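Local coordinates for hypothetical protein TTHA0303 (Thermus thermophilus, PDB 2YQY) that is of unknown function but folds as a DinB-like four-helix bundle with an exposed histidine triad, which may bind a metal as in relatives, at residues A[18-23]-A[154-159]; A[67-72]-A[121-126]. All blocks are in the same frame, centred on the assembly; numbering follows the deposited sequence.

Interaction 1: A[18-23]-A[154-159]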
ATOM      1  N   GLU A  18       7.694   1.931  -5.354  1.00 15.46           N
ATOM      2  CA  GLU A  18       7.731   3.146  -6.163  1.00 15.30           C
ATOM      3  C   GLU A  18       7.140   2.955  -7.564  1.00 16.37           C
ATOM      4  O   GLU A  18       6.328   3.804  -7.994  1.00 15.82           O
ATOM      5  CB  GLU A  18       9.142   3.773  -6.121  1.00 15.92           C
ATOM      6  CG  GLU A  18       9.466   4.040  -4.628  1.00 16.65           C
ATOM      7  CD  GLU A  18      10.703   4.832  -4.368  1.00 18.37           C
ATOM      8  OE1 GLU A  18      11.779   4.429  -4.870  1.00 17.36           O
ATOM      9  OE2 GLU A  18      10.601   5.835  -3.619  1.00 19.45           O
ATOM     10  N   ALA A  19       7.476   1.832  -8.216  1.00 14.98           N
ATOM     11  CA  ALA A  19       6.972   1.454  -9.534  1.00 15.16           C
ATOM     12  C   ALA A  19       5.478   1.126  -9.546  1.00 15.93           C
ATOM     13  O   ALA A  19       4.752   1.571 -10.440  1.00 17.57           O
ATOM     14  CB  ALA A  19       7.797   0.248 -10.111  1.00 13.99           C
ATOM     15  N   SER A  20       5.012   0.326  -8.588  1.00 16.96           N
ATOM     16  CA  SER A  20       3.621  -0.098  -8.571  1.00 15.88           C
ATOM     17  C   SER A  20       2.712   1.116  -8.282  1.00 16.84           C
ATOM     18  O   SER A  20       1.589   1.180  -8.765  1.00 15.25           O
ATOM     19  CB  SER A  20       3.389  -1.280  -7.592  1.00 16.51           C
ATOM     20  OG  SER A  20       3.813  -0.977  -6.255  1.00 14.88           O
ATOM     21  N   ARG A  21       3.208   2.076  -7.504  1.00 17.26           N
ATOM     22  CA  ARG A  21       2.471   3.294  -7.239  1.00 16.96           C
ATOM     23  C   ARG A  21       2.306   4.170  -8.483  1.00 16.21           C
ATOM     24  O   ARG A  21       1.203   4.679  -8.745  1.00 17.30           O
ATOM     25  CB  ARG A  21       3.054   4.074  -6.049  1.00 16.80           C
ATOM     26  CG  ARG A  21       2.323   5.400  -5.732  1.00 15.15           C
ATOM     27  CD  ARG A  21       0.797   5.191  -5.489  1.00 14.46           C
ATOM     28  NE  ARG A  21       0.520   4.214  -4.430  1.00 14.49           N
ATOM     29  CZ  ARG A  21       0.207   4.549  -3.186  1.00 13.75           C
ATOM     30  NH1 ARG A  21       0.128   5.841  -2.848  1.00 13.43           N
ATOM     31  NH2 ARG A  21      -0.035   3.599  -2.278  1.00 14.32           N
ATOM     32  N   LYS A  22       3.366   4.342  -9.262  1.00 19.36           N
ATOM     33  CA  LYS A  22       3.222   5.028 -10.549  1.00 19.26           C
ATOM     34  C   LYS A  22       2.143   4.338 -11.424  1.00 19.61           C
ATOM     35  O   LYS A  22       1.291   4.994 -12.007  1.00 19.24           O
ATOM     36  CB  LYS A  22       4.572   5.098 -11.274  1.00 19.20           C
ATOM     37  CG  LYS A  22       5.632   5.835 -10.468  1.00 19.10           C
ATOM     38  CD  LYS A  22       7.021   5.756 -11.076  1.00 20.46           C
ATOM     39  CE  LYS A  22       8.038   6.522 -10.236  1.00 19.07           C
ATOM     40  NZ  LYS A  22       9.422   6.086 -10.558  1.00 20.33           N
ATOM     41  N   ALA A  23       2.200   3.006 -11.492  1.00 20.46           N
ATOM     42  CA  ALA A  23       1.276   2.199 -12.290  1.00 20.65           C
ATOM     43  C   ALA A  23      -0.168   2.390 -11.778  1.00 20.75           C
ATOM     44  O   ALA A  23      -1.091   2.617 -12.554  1.00 20.62           O
ATOM     45  CB  ALA A  23       1.707   0.724 -12.263  1.00 20.79           C
ATOM     46  N   TYR A 154       4.145  -6.336  -1.927  1.00 18.26           N
ATOM     47  CA  TYR A 154       3.284  -7.415  -2.448  1.00 17.76           C
ATOM     48  C   TYR A 154       1.824  -6.968  -2.430  1.00 16.56           C
ATOM     49  O   TYR A 154       1.065  -7.262  -3.341  1.00 16.80           O
ATOM     50  CB  TYR A 154       3.491  -8.717  -1.646  1.00 17.35           C
ATOM     51  CG  TYR A 154       2.615  -9.885  -2.102  1.00 18.51           C
ATOM     52  CD1 TYR A 154       2.415 -10.162  -3.445  1.00 23.91           C
ATOM     53  CD2 TYR A 154       2.003 -10.720  -1.175  1.00 22.80           C
ATOM     54  CE1 TYR A 154       1.598 -11.236  -3.854  1.00 23.50           C
ATOM     55  CE2 TYR A 154       1.191 -11.784  -1.568  1.00 22.64           C
ATOM     56  CZ  TYR A 154       0.996 -12.035  -2.893  1.00 21.16           C
ATOM     57  OH  TYR A 154       0.196 -13.098  -3.271  1.00 21.89           O
ATOM     58  N   HIS A 155       1.442  -6.258  -1.380  1.00 14.73           N
ATOM     59  CA  HIS A 155       0.038  -5.835  -1.232  1.00 16.05           C
ATOM     60  C   HIS A 155      -0.397  -4.921  -2.389  1.00 16.32           C
ATOM     61  O   HIS A 155      -1.426  -5.139  -3.005  1.00 16.79           O
ATOM     62  CB  HIS A 155      -0.170  -5.096   0.107  1.00 14.21           C
ATOM     63  CG  HIS A 155      -1.599  -4.766   0.382  1.00 14.20           C
ATOM     64  ND1 HIS A 155      -2.064  -3.472   0.485  1.00 14.49           N
ATOM     65  CD2 HIS A 155      -2.667  -5.565   0.590  1.00 18.21           C
ATOM     66  CE1 HIS A 155      -3.362  -3.492   0.727  1.00 18.85           C
ATOM     67  NE2 HIS A 155      -3.752  -4.748   0.805  1.00 18.29           N
ATOM     68  N   GLU A 156       0.370  -3.869  -2.635  1.00 15.34           N
ATOM     69  CA  GLU A 156       0.065  -2.996  -3.748  1.00 15.79           C
ATOM     70  C   GLU A 156       0.156  -3.717  -5.087  1.00 16.33           C
ATOM     71  O   GLU A 156      -0.714  -3.476  -5.961  1.00 16.59           O
ATOM     72  CB  GLU A 156       0.935  -1.755  -3.771  1.00 15.99           C
ATOM     73  CG  GLU A 156       0.461  -0.777  -4.859  1.00 15.16           C
ATOM     74  CD  GLU A 156       1.117   0.557  -4.736  1.00 17.49           C
ATOM     75  OE1 GLU A 156       2.362   0.642  -4.877  1.00 16.45           O
ATOM     76  OE2 GLU A 156       0.379   1.533  -4.491  1.00 19.23           O
ATOM     77  N   ALA A 157       1.149  -4.616  -5.258  1.00 15.12           N
ATOM     78  CA  ALA A 157       1.258  -5.350  -6.527  1.00 15.20           C
ATOM     79  C   ALA A 157       0.003  -6.217  -6.751  1.00 16.48           C
ATOM     80  O   ALA A 157      -0.583  -6.263  -7.833  1.00 16.66           O
ATOM     81  CB  ALA A 157       2.563  -6.201  -6.588  1.00 16.19           C
ATOM     82  N   HIS A 158      -0.421  -6.885  -5.696  1.00 16.67           N
ATOM     83  CA  HIS A 158      -1.593  -7.735  -5.762  1.00 16.59           C
ATOM     84  C   HIS A 158      -2.863  -6.938  -6.186  1.00 17.63           C
ATOM     85  O   HIS A 158      -3.627  -7.363  -7.092  1.00 16.73           O
ATOM     86  CB  HIS A 158      -1.828  -8.400  -4.409  1.00 16.67           C
ATOM     87  CG  HIS A 158      -3.146  -9.096  -4.336  1.00 14.93           C
ATOM     88  ND1 HIS A 158      -3.306 -10.423  -4.676  1.00 18.05           N
ATOM     89  CD2 HIS A 158      -4.380  -8.630  -4.025  1.00 18.51           C
ATOM     90  CE1 HIS A 158      -4.582 -10.752  -4.568  1.00 17.23           C
ATOM     91  NE2 HIS A 158      -5.258  -9.680  -4.187  1.00 16.81           N
ATOM     92  N   HIS A 159      -3.079  -5.778  -5.557  1.00 17.25           N
ATOM     93  CA  HIS A 159      -4.322  -5.009  -5.838  1.00 17.71           C
ATOM     94  C   HIS A 159      -4.265  -4.318  -7.189  1.00 17.61           C
ATOM     95  O   HIS A 159      -5.251  -4.262  -7.898  1.00 18.49           O
ATOM     96  CB  HIS A 159      -4.662  -4.068  -4.681  1.00 15.88           C
ATOM     97  CG  HIS A 159      -5.157  -4.821  -3.473  1.00 16.45           C
ATOM     98  ND1 HIS A 159      -6.374  -5.461  -3.456  1.00 14.37           N
ATOM     99  CD2 HIS A 159      -4.543  -5.159  -2.315  1.00 15.93           C
ATOM    100  CE1 HIS A 159      -6.511  -6.124  -2.319  1.00 13.47           C
ATOM    101  NE2 HIS A 159      -5.415  -5.938  -1.601  1.00 14.36           N
TER
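Glu156 pushes its carboxylate between Ser20 OG and the edge of the Arg21 guanidinium, closing a buried polar contact between helices 10-30 and 153-165. Its two oxygens divide the work. Glu156 OE1 is hydrogen-bonded by Ser20 OG at 2.6 Å, met on the anti side and somewhat out of the carboxylate plane, while Glu156 OE2 turns its syn lone pair to Arg21 NE, also close at 2.7 Å. That second bond is fairly straight (N-H...O 159°) and lies in the guanidinium plane; a weak, more bent one from Arg21 NH2 to Glu156 OE2 (3.1 Å) completes the salt bridge. The carboxylate reaches the guanidinium at its edge but is twisted steeply from it, the planes 69° apart. With CG anti to the backbone N (chi1 -173°) and an extended chain, Glu156 spans the gap between the helices, whereas Arg21 bends at chi2 and chi3 to bring NE round to it. The backbones are nearest at Ser20 and Ala157, their CA atoms 6.1 Å apart. These are the first and last long helices of the DinB-like bundle, running broadly the same way, as expected for its up-down-down-up topology. Arg117 of helix 106-126 adds a salt bridge to Glu156 OE1. A leucine in place of Glu156 would probably leave the guanidinium groups of the buried Arg21 and of Arg117 without their shared anion and Ser20 OG without its carboxylate partner. His155 and His159, flanking Glu156 in an HExxH-like sequence, meet the ring of His53 and probably form the histidine triad with it; no metal is bound here.

Interaction 2: A[67-72]-A[121-126]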
ATOM      1  N   ARG A  67       6.253   1.889  15.445  1.00 14.42           N
ATOM      2  CA  ARG A  67       6.339   1.124  16.730  1.00 15.09           C
ATOM      3  C   ARG A  67       7.625   0.255  16.807  1.00 15.96           C
ATOM      4  O   ARG A  67       8.326   0.230  17.836  1.00 15.63           O
ATOM      5  CB  ARG A  67       5.113   0.238  16.884  1.00 15.07           C
ATOM      6  CG  ARG A  67       4.869  -0.275  18.291  1.00 14.95           C
ATOM      7  CD  ARG A  67       3.682  -1.290  18.304  1.00 16.42           C
ATOM      8  NE  ARG A  67       3.278  -1.458  19.720  1.00 16.72           N
ATOM      9  CZ  ARG A  67       3.767  -2.387  20.528  1.00 16.54           C
ATOM     10  NH1 ARG A  67       4.638  -3.276  20.065  1.00 18.40           N
ATOM     11  NH2 ARG A  67       3.383  -2.443  21.801  1.00 16.48           N
ATOM     12  N   LEU A  68       7.975  -0.403  15.701  1.00 14.93           N
ATOM     13  CA  LEU A  68       9.186  -1.248  15.692  1.00 15.51           C
ATOM     14  C   LEU A  68      10.471  -0.421  15.913  1.00 14.80           C
ATOM     15  O   LEU A  68      11.436  -0.900  16.536  1.00 14.34           O
ATOM     16  CB  LEU A  68       9.256  -2.067  14.393  1.00 14.76           C
ATOM     17  CG  LEU A  68       8.196  -3.196  14.389  1.00 16.21           C
ATOM     18  CD1 LEU A  68       8.160  -3.925  13.044  1.00 13.65           C
ATOM     19  CD2 LEU A  68       8.454  -4.199  15.551  1.00 15.77           C
ATOM     20  N   ARG A  69      10.442   0.826  15.451  1.00  4.20           N
ATOM     21  CA  ARG A  69      11.569   1.741  15.608  1.00  4.43           C
ATOM     22  C   ARG A  69      11.664   2.161  17.065  1.00  4.14           C
ATOM     23  O   ARG A  69      12.753   2.174  17.637  1.00  3.50           O
ATOM     24  CB  ARG A  69      11.407   2.948  14.690  1.00  4.78           C
ATOM     25  CG  ARG A  69      12.614   3.814  14.619  1.00  5.26           C
ATOM     26  CD  ARG A  69      12.430   5.080  13.761  1.00  3.57           C
ATOM     27  NE  ARG A  69      11.077   5.691  13.715  1.00  3.71           N
ATOM     28  CZ  ARG A  69      10.706   6.783  14.393  1.00  4.50           C
ATOM     29  NH1 ARG A  69      11.544   7.375  15.233  1.00  2.00           N
ATOM     30  NH2 ARG A  69       9.489   7.314  14.239  1.00  5.69           N
ATOM     31  N   ARG A  70      10.523   2.459  17.672  1.00  4.46           N
ATOM     32  CA  ARG A  70      10.494   2.880  19.072  1.00  5.51           C
ATOM     33  C   ARG A  70      10.930   1.755  20.014  1.00  5.46           C
ATOM     34  O   ARG A  70      11.678   2.002  20.946  1.00  4.87           O
ATOM     35  CB  ARG A  70       9.130   3.465  19.437  1.00  5.60           C
ATOM     36  CG  ARG A  70       8.854   4.768  18.671  1.00  8.00           C
ATOM     37  CD  ARG A  70       7.408   5.212  18.805  1.00 11.22           C
ATOM     38  NE  ARG A  70       7.365   6.549  19.379  1.00 12.92           N
ATOM     39  CZ  ARG A  70       7.147   6.818  20.663  1.00 12.93           C
ATOM     40  NH1 ARG A  70       7.138   8.073  21.079  1.00 12.72           N
ATOM     41  NH2 ARG A  70       6.925   5.844  21.534  1.00 14.15           N
ATOM     42  N   LEU A  71      10.484   0.528  19.740  1.00  6.60           N
ATOM     43  CA  LEU A  71      10.965  -0.691  20.422  1.00  7.21           C
ATOM     44  C   LEU A  71      12.478  -0.949  20.258  1.00  7.86           C
ATOM     45  O   LEU A  71      13.113  -1.533  21.145  1.00  7.62           O
ATOM     46  CB  LEU A  71      10.176  -1.922  19.945  1.00  7.10           C
ATOM     47  CG  LEU A  71       8.661  -2.036  20.220  1.00  7.55           C
ATOM     48  CD1 LEU A  71       8.002  -3.072  19.290  1.00  8.39           C
ATOM     49  CD2 LEU A  71       8.317  -2.357  21.678  1.00  7.01           C
ATOM     50  N   ALA A  72      13.040  -0.535  19.123  1.00  9.08           N
ATOM     51  CA  ALA A  72      14.496  -0.549  18.900  1.00  9.42           C
ATOM     52  C   ALA A  72      15.167   0.491  19.808  1.00  9.27           C
ATOM     53  O   ALA A  72      16.219   0.226  20.399  1.00  9.22           O
ATOM     54  N   LEU A 121       6.982   6.383   3.494  1.00 20.79           N
ATOM     55  CA  LEU A 121       8.318   6.636   3.052  1.00 21.10           C
ATOM     56  C   LEU A 121       9.172   7.292   4.169  1.00 22.12           C
ATOM     57  O   LEU A 121      10.392   7.067   4.248  1.00 21.25           O
ATOM     58  CB  LEU A 121       8.316   7.506   1.782  1.00 20.63           C
ATOM     59  CG  LEU A 121       7.908   6.888   0.436  1.00 21.47           C
ATOM     60  CD1 LEU A 121       7.929   7.943  -0.688  1.00 22.13           C
ATOM     61  CD2 LEU A 121       8.715   5.672   0.018  1.00 21.89           C
ATOM     62  N   GLU A 122       8.540   8.164   4.964  1.00 22.51           N
ATOM     63  CA  GLU A 122       9.219   8.794   6.089  1.00 22.55           C
ATOM     64  C   GLU A 122       9.685   7.721   7.083  1.00 22.14           C
ATOM     65  O   GLU A 122      10.800   7.785   7.597  1.00 20.10           O
ATOM     66  CB  GLU A 122       8.324   9.850   6.779  1.00 23.34           C
ATOM     67  N   GLU A 123       8.826   6.740   7.351  1.00 21.17           N
ATOM     68  CA  GLU A 123       9.173   5.688   8.305  1.00 21.15           C
ATOM     69  C   GLU A 123      10.199   4.704   7.718  1.00 21.81           C
ATOM     70  O   GLU A 123      11.054   4.160   8.437  1.00 21.33           O
ATOM     71  CB  GLU A 123       7.911   4.941   8.777  1.00 21.13           C
ATOM     72  CG  GLU A 123       7.132   5.700   9.887  1.00 20.58           C
ATOM     73  CD  GLU A 123       7.986   5.977  11.133  1.00 22.71           C
ATOM     74  OE1 GLU A 123       8.818   5.111  11.540  1.00 21.50           O
ATOM     75  OE2 GLU A 123       7.826   7.092  11.700  1.00 22.71           O
ATOM     76  N   VAL A 124      10.083   4.447   6.420  1.00 22.00           N
ATOM     77  CA  VAL A 124      11.101   3.657   5.702  1.00 22.30           C
ATOM     78  C   VAL A 124      12.480   4.320   5.861  1.00 21.36           C
ATOM     79  O   VAL A 124      13.460   3.624   6.118  1.00 19.35           O
ATOM     80  CB  VAL A 124      10.738   3.465   4.201  1.00 22.31           C
ATOM     81  CG1 VAL A 124      11.894   2.787   3.416  1.00 24.57           C
ATOM     82  CG2 VAL A 124       9.446   2.703   4.060  1.00 24.10           C
ATOM     83  N   ALA A 125      12.543   5.642   5.700  1.00 19.39           N
ATOM     84  CA  ALA A 125      13.795   6.382   5.827  1.00 19.90           C
ATOM     85  C   ALA A 125      14.389   6.263   7.211  1.00 20.34           C
ATOM     86  O   ALA A 125      15.594   6.305   7.355  1.00 20.13           O
ATOM     87  CB  ALA A 125      13.618   7.835   5.474  1.00 19.16           C
ATOM     88  N   LYS A 126      13.535   6.125   8.222  1.00 20.66           N
ATOM     89  CA  LYS A 126      13.962   6.007   9.615  1.00 20.72           C
ATOM     90  C   LYS A 126      14.173   4.578  10.102  1.00 21.04           C
ATOM     91  O   LYS A 126      14.622   4.381  11.217  1.00 20.46           O
ATOM     92  CB  LYS A 126      12.952   6.711  10.530  1.00 20.54           C
ATOM     93  CG  LYS A 126      12.860   8.205  10.287  1.00 21.27           C
ATOM     94  CD  LYS A 126      11.684   8.780  11.007  1.00 22.03           C
ATOM     95  CE  LYS A 126      11.815  10.273  11.090  1.00 21.67           C
ATOM     96  NZ  LYS A 126      10.656  10.811  11.820  1.00 21.76           N
TER
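The guanidinium of Arg69 has Lys126 over one face, with CD above the centre at 4.0 Å from the plane, and the carboxylate of Glu123 at its edge. The two flat groups are nearly coplanar, 25° apart, and the arginine grips side-on, using NE and one terminal nitrogen, each for a different oxygen. Arg69 NE meets Glu123 OE1 at 3.2 Å with the acceptor close to the guanidinium plane (N-H...O 157°). Arg69 NH2 takes Glu123 OE2 at 3.0 Å, with that oxygen tilted further from the plane. Both oxygens use their syn lone pairs, the usual geometry of a two-pronged arginine-carboxylate salt bridge. Arg69 CG is anti to the backbone N (chi1 -170°), which sends the chain across to helix 106-126, and a bend at chi3 then turns the head toward the glutamate. Glu123 folds at chi2 to present its carboxylate, and its side chain also packs on Leu65 and Arg66 of helix 47-71. Before reaching the head, the arginine runs past the C-terminal part of helix 106-126: Arg69 CD lies 3.4 Å from Lys126 O and 3.7 Å from Lys126 CB. The contact thus joins the second and third long helices of the bundle near their C-terminal ends. Beyond its methylenes, Lys126 carries NZ to 4.4 Å from Arg69 NH2, a pairing of like charges. Since Glu123 supplies a negative charge at the same guanidinium, the repulsion is probably offset in part, with the Lys126 methylenes, not its charge, lying against the arginine.

Overall arrangement
Interactions 1 and 2 clamp the two pairs of neighbouring helices that run alike in the bundle: first with last, and second with third. Their centres are about 21 Å apart; interaction 1 lies about 7 Å from the centre of the chain, interaction 2 about 17 Å, toward one end. Both are arginine-glutamate bridges, but the first is buried and the second partly exposed. Helix 106-126 serves both, bringing Arg117 to interaction 1 and Glu123 to interaction 2, and the contacts touch where Glu18 OE2 packs 4.1 Å from Leu121 CD2. Helix 47-71 carries Arg69 to interaction 2 and His53 to the rings of His155 and His159, so the probable histidine triad sits beside interaction 1.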